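Local coordinates for protein tyrosine--tRNA ligase, mitochondrial (PDB 5IHX) that probably catalyses the ATP-dependent attachment of L-tyrosine to its cognate tRNA in mitochondria, as a class I aminoacyl-tRNA synthetase, and binds tyrosine in its catalytic domain, at residues A[241-244]-A[245-249]; A[214-217]-A[218-222]. All coordinates share one frame; numbering follows the deposited sequence.

Interaction 1: A[241-244]-A[245-249]; sequences DQYG and NILFG. With TYR (tyrosine), chain C.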
loop_
_atom_site.group_PDB
_atom_site.type_symbol
_atom_site.label_atom_id
_atom_site.label_comp_id
_atom_site.label_asym_id
_atom_site.label_seq_id
_atom_site.Cartn_x
_atom_site.Cartn_y
_atom_site.Cartn_z
ATOM N N ASP A 241 -16.529 -18.526 -0.142
ATOM C CA ASP A 241 -16.600 -17.066 -0.174
ATOM C C ASP A 241 -15.334 -16.419 -0.737
ATOM O O ASP A 241 -15.238 -15.194 -0.804
ATOM C CB ASP A 241 -16.863 -16.519 1.231
ATOM C CG ASP A 241 -15.686 -16.726 2.167
ATOM O OD1 ASP A 241 -14.966 -17.734 2.008
ATOM O OD2 ASP A 241 -15.476 -15.875 3.056
ATOM N N GLN A 242 -14.371 -17.239 -1.148
ATOM C CA GLN A 242 -13.095 -16.732 -1.651
ATOM C C GLN A 242 -13.054 -16.663 -3.174
ATOM O O GLN A 242 -12.006 -16.378 -3.753
ATOM C CB GLN A 242 -11.943 -17.600 -1.139
ATOM C CG GLN A 242 -11.686 -17.453 0.350
ATOM C CD GLN A 242 -11.242 -16.050 0.714
ATOM O OE1 GLN A 242 -10.264 -15.538 0.168
ATOM N NE2 GLN A 242 -11.972 -15.412 1.619
ATOM N N TYR A 243 -14.187 -16.927 -3.817
ATOM C CA TYR A 243 -14.257 -16.894 -5.274
ATOM C C TYR A 243 -13.742 -15.565 -5.819
ATOM O O TYR A 243 -12.899 -15.540 -6.716
ATOM C CB TYR A 243 -15.687 -17.135 -5.760
ATOM C CG TYR A 243 -15.778 -17.303 -7.259
ATOM C CD1 TYR A 243 -15.912 -16.201 -8.094
ATOM C CD2 TYR A 243 -15.717 -18.561 -7.841
ATOM C CE1 TYR A 243 -15.988 -16.349 -9.465
ATOM C CE2 TYR A 243 -15.792 -18.719 -9.210
ATOM C CZ TYR A 243 -15.928 -17.610 -10.018
ATOM O OH TYR A 243 -16.002 -17.761 -11.383
ATOM N N GLY A 244 -14.253 -14.467 -5.267
ATOM C CA GLY A 244 -13.861 -13.135 -5.689
ATOM C C GLY A 244 -12.368 -12.880 -5.594
ATOM O O GLY A 244 -11.754 -12.417 -6.557
ATOM N N ASN A 245 -11.780 -13.170 -4.436
ATOM C CA ASN A 245 -10.345 -12.966 -4.239
ATOM C C ASN A 245 -9.503 -13.832 -5.168
ATOM O O ASN A 245 -8.484 -13.380 -5.689
ATOM C CB ASN A 245 -9.950 -13.240 -2.786
ATOM C CG ASN A 245 -10.509 -12.208 -1.821
ATOM O OD1 ASN A 245 -10.762 -11.063 -2.196
ATOM N ND2 ASN A 245 -10.688 -12.607 -0.566
ATOM N N ILE A 246 -9.922 -15.076 -5.370
ATOM C CA ILE A 246 -9.175 -15.984 -6.231
ATOM C C ILE A 246 -9.299 -15.537 -7.687
ATOM O O ILE A 246 -8.327 -15.597 -8.438
ATOM C CB ILE A 246 -9.657 -17.442 -6.068
ATOM C CG1 ILE A 246 -9.364 -17.926 -4.647
ATOM C CG2 ILE A 246 -8.969 -18.358 -7.083
ATOM C CD1 ILE A 246 -9.915 -19.302 -4.320
ATOM N N LEU A 247 -10.487 -15.083 -8.079
ATOM C CA LEU A 247 -10.703 -14.567 -9.430
ATOM C C LEU A 247 -9.789 -13.373 -9.685
ATOM O O LEU A 247 -9.104 -13.306 -10.707
ATOM C CB LEU A 247 -12.168 -14.171 -9.636
ATOM C CG LEU A 247 -12.519 -13.527 -10.983
ATOM C CD1 LEU A 247 -12.275 -14.475 -12.151
ATOM C CD2 LEU A 247 -13.965 -13.060 -10.976
ATOM N N PHE A 248 -9.793 -12.425 -8.754
ATOM C CA PHE A 248 -8.909 -11.273 -8.839
ATOM C C PHE A 248 -7.458 -11.735 -8.916
ATOM O O PHE A 248 -6.655 -11.179 -9.663
ATOM C CB PHE A 248 -9.106 -10.352 -7.632
ATOM C CG PHE A 248 -8.248 -9.120 -7.667
ATOM C CD1 PHE A 248 -8.738 -7.939 -8.196
ATOM C CD2 PHE A 248 -6.953 -9.143 -7.175
ATOM C CE1 PHE A 248 -7.952 -6.801 -8.234
ATOM C CE2 PHE A 248 -6.163 -8.010 -7.211
ATOM C CZ PHE A 248 -6.663 -6.838 -7.740
ATOM N N GLY A 249 -7.136 -12.762 -8.136
ATOM C CA GLY A 249 -5.785 -13.287 -8.075
ATOM C C GLY A 249 -5.304 -13.860 -9.392
ATOM O O GLY A 249 -4.154 -13.653 -9.775
HETATM N N TYR C . -8.191 -14.356 2.618
HETATM C CA TYR C . -8.376 -15.760 3.086
HETATM C C TYR C . -9.441 -15.834 4.174
HETATM O O TYR C . -10.101 -16.860 4.352
HETATM C CB TYR C . -7.056 -16.329 3.605
HETATM C CG TYR C . -5.901 -16.130 2.655
HETATM C CD1 TYR C . -5.874 -16.772 1.422
HETATM C CD2 TYR C . -4.838 -15.299 2.985
HETATM C CE1 TYR C . -4.823 -16.594 0.550
HETATM C CE2 TYR C . -3.783 -15.114 2.119
HETATM C CZ TYR C . -3.779 -15.766 0.903
HETATM O OH TYR C . -2.730 -15.585 0.034
HETATM O OXT TYR C . -9.662 -14.869 4.905
HETATM O O HOH W 1 -13.442 -13.413 -2.122
#
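Gln242 and Asn245 meet amide to amide across the first turn of helix 243-259, in the tyrosine pocket. Asn245 ND2 donates to Gln242 OE1 over 3.1 Å along an almost straight N-H line (173°). The acceptor lies close to the plane of the asparagine amide, yet the donor sits above the carbonyl plane of the glutamine, the two amide planes being 53° apart. The same OE1 takes a weak bond from the amino nitrogen of the bound tyrosine, N to OE1 3.4 Å, and another weak one from Gln221. A bend at chi2 (-64°) turns the glutamine chain back toward the helix it precedes, and Asp113 holds both amides: OD1 accepts from Gln242 NE2, OD2 weakly from Asn245 ND2.

Behind this network, Gln242 is the N-cap residue, and its O accepts from Ile246 N at 2.9 Å, beginning the i to i+4 ladder that Tyr243 and Gly244 continue with Leu247 and Phe248. A water accepts from Asn245 N and donates to Asp241 O, 2.9 Å from each, and thereby serves an N-H of the first turn. On the outer side Leu247 CD2 rests obliquely by Tyr243 CE1 at 4.1 Å.

The turn follows strand 235-238 in a beta-alpha-beta unit of the class I Rossmann-type fold: Ile246 and Leu247 pack on Val51 of strand 50-51, while Phe248 faces helix 212-229.

Interaction 2: A[214-217]-A[218-222]; sequences EFTY and PLMQA. With TYR (tyrosine), chain C.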
loop_
_atom_site.group_PDB
_atom_site.type_symbol
_atom_site.label_atom_id
_atom_site.label_comp_id
_atom_site.label_asym_id
_atom_site.label_seq_id
_atom_site.Cartn_x
_atom_site.Cartn_y
_atom_site.Cartn_z
ATOM N N GLU A 214 -8.403 -2.178 3.632
ATOM C CA GLU A 214 -9.321 -3.243 3.235
ATOM C C GLU A 214 -9.431 -3.334 1.720
ATOM O O GLU A 214 -9.455 -4.426 1.152
ATOM C CB GLU A 214 -10.709 -3.019 3.839
ATOM C CG GLU A 214 -10.776 -3.195 5.348
ATOM C CD GLU A 214 -12.154 -2.881 5.904
ATOM O OE1 GLU A 214 -12.600 -1.721 5.770
ATOM O OE2 GLU A 214 -12.792 -3.794 6.469
ATOM N N PHE A 215 -9.503 -2.174 1.077
ATOM C CA PHE A 215 -9.600 -2.088 -0.376
ATOM C C PHE A 215 -8.377 -2.720 -1.041
ATOM O O PHE A 215 -8.456 -3.216 -2.163
ATOM C CB PHE A 215 -9.755 -0.621 -0.792
ATOM C CG PHE A 215 -10.097 -0.425 -2.241
ATOM C CD1 PHE A 215 -11.301 -0.881 -2.750
ATOM C CD2 PHE A 215 -9.230 0.249 -3.086
ATOM C CE1 PHE A 215 -11.625 -0.692 -4.082
ATOM C CE2 PHE A 215 -9.548 0.445 -4.418
ATOM C CZ PHE A 215 -10.749 -0.025 -4.916
ATOM N N THR A 216 -7.254 -2.708 -0.328
ATOM C CA THR A 216 -5.992 -3.226 -0.848
ATOM C C THR A 216 -5.840 -4.735 -0.640
ATOM O O THR A 216 -5.008 -5.372 -1.284
ATOM C CB THR A 216 -4.793 -2.509 -0.178
ATOM O OG1 THR A 216 -4.967 -1.091 -0.263
ATOM C CG2 THR A 216 -3.468 -2.893 -0.831
ATOM N N TYR A 217 -6.652 -5.305 0.249
ATOM C CA TYR A 217 -6.490 -6.703 0.654
ATOM C C TYR A 217 -6.408 -7.672 -0.537
ATOM O O TYR A 217 -5.541 -8.545 -0.555
ATOM C CB TYR A 217 -7.625 -7.125 1.596
ATOM C CG TYR A 217 -7.429 -8.504 2.192
ATOM C CD1 TYR A 217 -6.870 -8.652 3.455
ATOM C CD2 TYR A 217 -7.790 -9.653 1.496
ATOM C CE1 TYR A 217 -6.680 -9.900 4.010
ATOM C CE2 TYR A 217 -7.602 -10.907 2.045
ATOM C CZ TYR A 217 -7.046 -11.025 3.303
ATOM O OH TYR A 217 -6.854 -12.269 3.859
ATOM N N PRO A 218 -7.308 -7.533 -1.528
ATOM C CA PRO A 218 -7.215 -8.415 -2.701
ATOM C C PRO A 218 -5.837 -8.397 -3.369
ATOM O O PRO A 218 -5.381 -9.434 -3.852
ATOM C CB PRO A 218 -8.276 -7.860 -3.654
ATOM C CG PRO A 218 -9.226 -7.118 -2.809
ATOM C CD PRO A 218 -8.507 -6.674 -1.573
ATOM N N LEU A 219 -5.190 -7.236 -3.403
ATOM C CA LEU A 219 -3.878 -7.123 -4.031
ATOM C C LEU A 219 -2.821 -7.852 -3.204
ATOM O O LEU A 219 -1.864 -8.401 -3.752
ATOM C CB LEU A 219 -3.483 -5.653 -4.218
ATOM C CG LEU A 219 -4.118 -4.924 -5.408
ATOM C CD1 LEU A 219 -5.580 -4.595 -5.148
ATOM C CD2 LEU A 219 -3.333 -3.662 -5.752
ATOM N N MET A 220 -2.991 -7.860 -1.887
ATOM C CA MET A 220 -2.069 -8.584 -1.018
ATOM C C MET A 220 -2.201 -10.092 -1.215
ATOM O O MET A 220 -1.201 -10.806 -1.303
ATOM C CB MET A 220 -2.311 -8.228 0.449
ATOM C CG MET A 220 -1.978 -6.790 0.801
ATOM S SD MET A 220 -2.221 -6.432 2.552
ATOM C CE MET A 220 -0.850 -7.325 3.287
ATOM N N GLN A 221 -3.437 -10.576 -1.288
ATOM C CA GLN A 221 -3.679 -11.992 -1.548
ATOM C C GLN A 221 -3.121 -12.380 -2.913
ATOM O O GLN A 221 -2.562 -13.464 -3.083
ATOM C CB GLN A 221 -5.170 -12.318 -1.465
ATOM C CG GLN A 221 -5.466 -13.812 -1.604
ATOM C CD GLN A 221 -6.747 -14.246 -0.906
ATOM O OE1 GLN A 221 -7.252 -13.563 -0.014
ATOM N NE2 GLN A 221 -7.274 -15.396 -1.309
ATOM N N ALA A 222 -3.286 -11.491 -3.886
ATOM C CA ALA A 222 -2.770 -11.731 -5.228
ATOM C C ALA A 222 -1.253 -11.816 -5.198
ATOM O O ALA A 222 -0.656 -12.677 -5.845
ATOM C CB ALA A 222 -3.216 -10.632 -6.173
HETATM N N TYR C . -8.191 -14.356 2.618
HETATM C CA TYR C . -8.376 -15.760 3.086
HETATM C C TYR C . -9.441 -15.834 4.174
HETATM O O TYR C . -10.101 -16.860 4.352
HETATM C CB TYR C . -7.056 -16.329 3.605
HETATM C CG TYR C . -5.901 -16.130 2.655
HETATM C CD1 TYR C . -5.874 -16.772 1.422
HETATM C CD2 TYR C . -4.838 -15.299 2.985
HETATM C CE1 TYR C . -4.823 -16.594 0.550
HETATM C CE2 TYR C . -3.783 -15.114 2.119
HETATM C CZ TYR C . -3.779 -15.766 0.903
HETATM O OH TYR C . -2.730 -15.585 0.034
HETATM O OXT TYR C . -9.662 -14.869 4.905
#
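Tyr217 and Gln221, one helical turn apart, bring two oxygens to the amino nitrogen of the bound tyrosine. Among polar contacts, ligand N donates to Tyr217 OH at 2.8 Å and to Gln221 OE1 at 2.9 Å. That nitrogen lies in the plane of the Tyr217 ring, at its edge, and OE1 is also at the edge, 3.4 Å from Tyr217 CE2; ring and amide planes stand 76° apart. With CG opposite the backbone N in both residues (chi1 -173° and -175°), the two side chains leave the helix in similar fashion. Asp73 bonds Tyr217 OH and Gln236 accepts from Gln221 NE2, pocket residues that help to orient the two groups.

In the backbone, Pro218 has no N-H to give, and the helix kinks here. Leu219 N reaches Thr216 O only weakly; the i to i+4 pattern resumes with Met220 N to Thr216 O at 3.3 Å and continues with Gln221 N to Tyr217 O at 3.0 Å.

Apolar contact includes Met220 and Leu219 on Leu182 and Phe212 of the second subunit, respectively.

Two neutral oxygens thus meet the ligand's amino group, with Asp113 probably beside them as in relatives, an arrangement consistent with selecting a positively charged ammonium.

From the N terminus, interaction 2 comes first, within helix 212-229; the chain then runs through strand 235-238 and reaches interaction 1 at the start of helix 243-259. Each is local, made mostly of i to i+4 steps along consecutive turns, and closes no loop; the two follow in series, neither nested nor crossed. In space their centres lie about 10 Å apart and they meet directly: Phe248 CZ packs on Leu219 CD1 at 3.6 Å, and Asn245 ND2 comes within 3.6 Å of Gln221 OE1. Together they tie the two helices to each other and to one ligand, with interaction 2 also reaching the subunit interface and interaction 1 the sheet edge at strand 50-51.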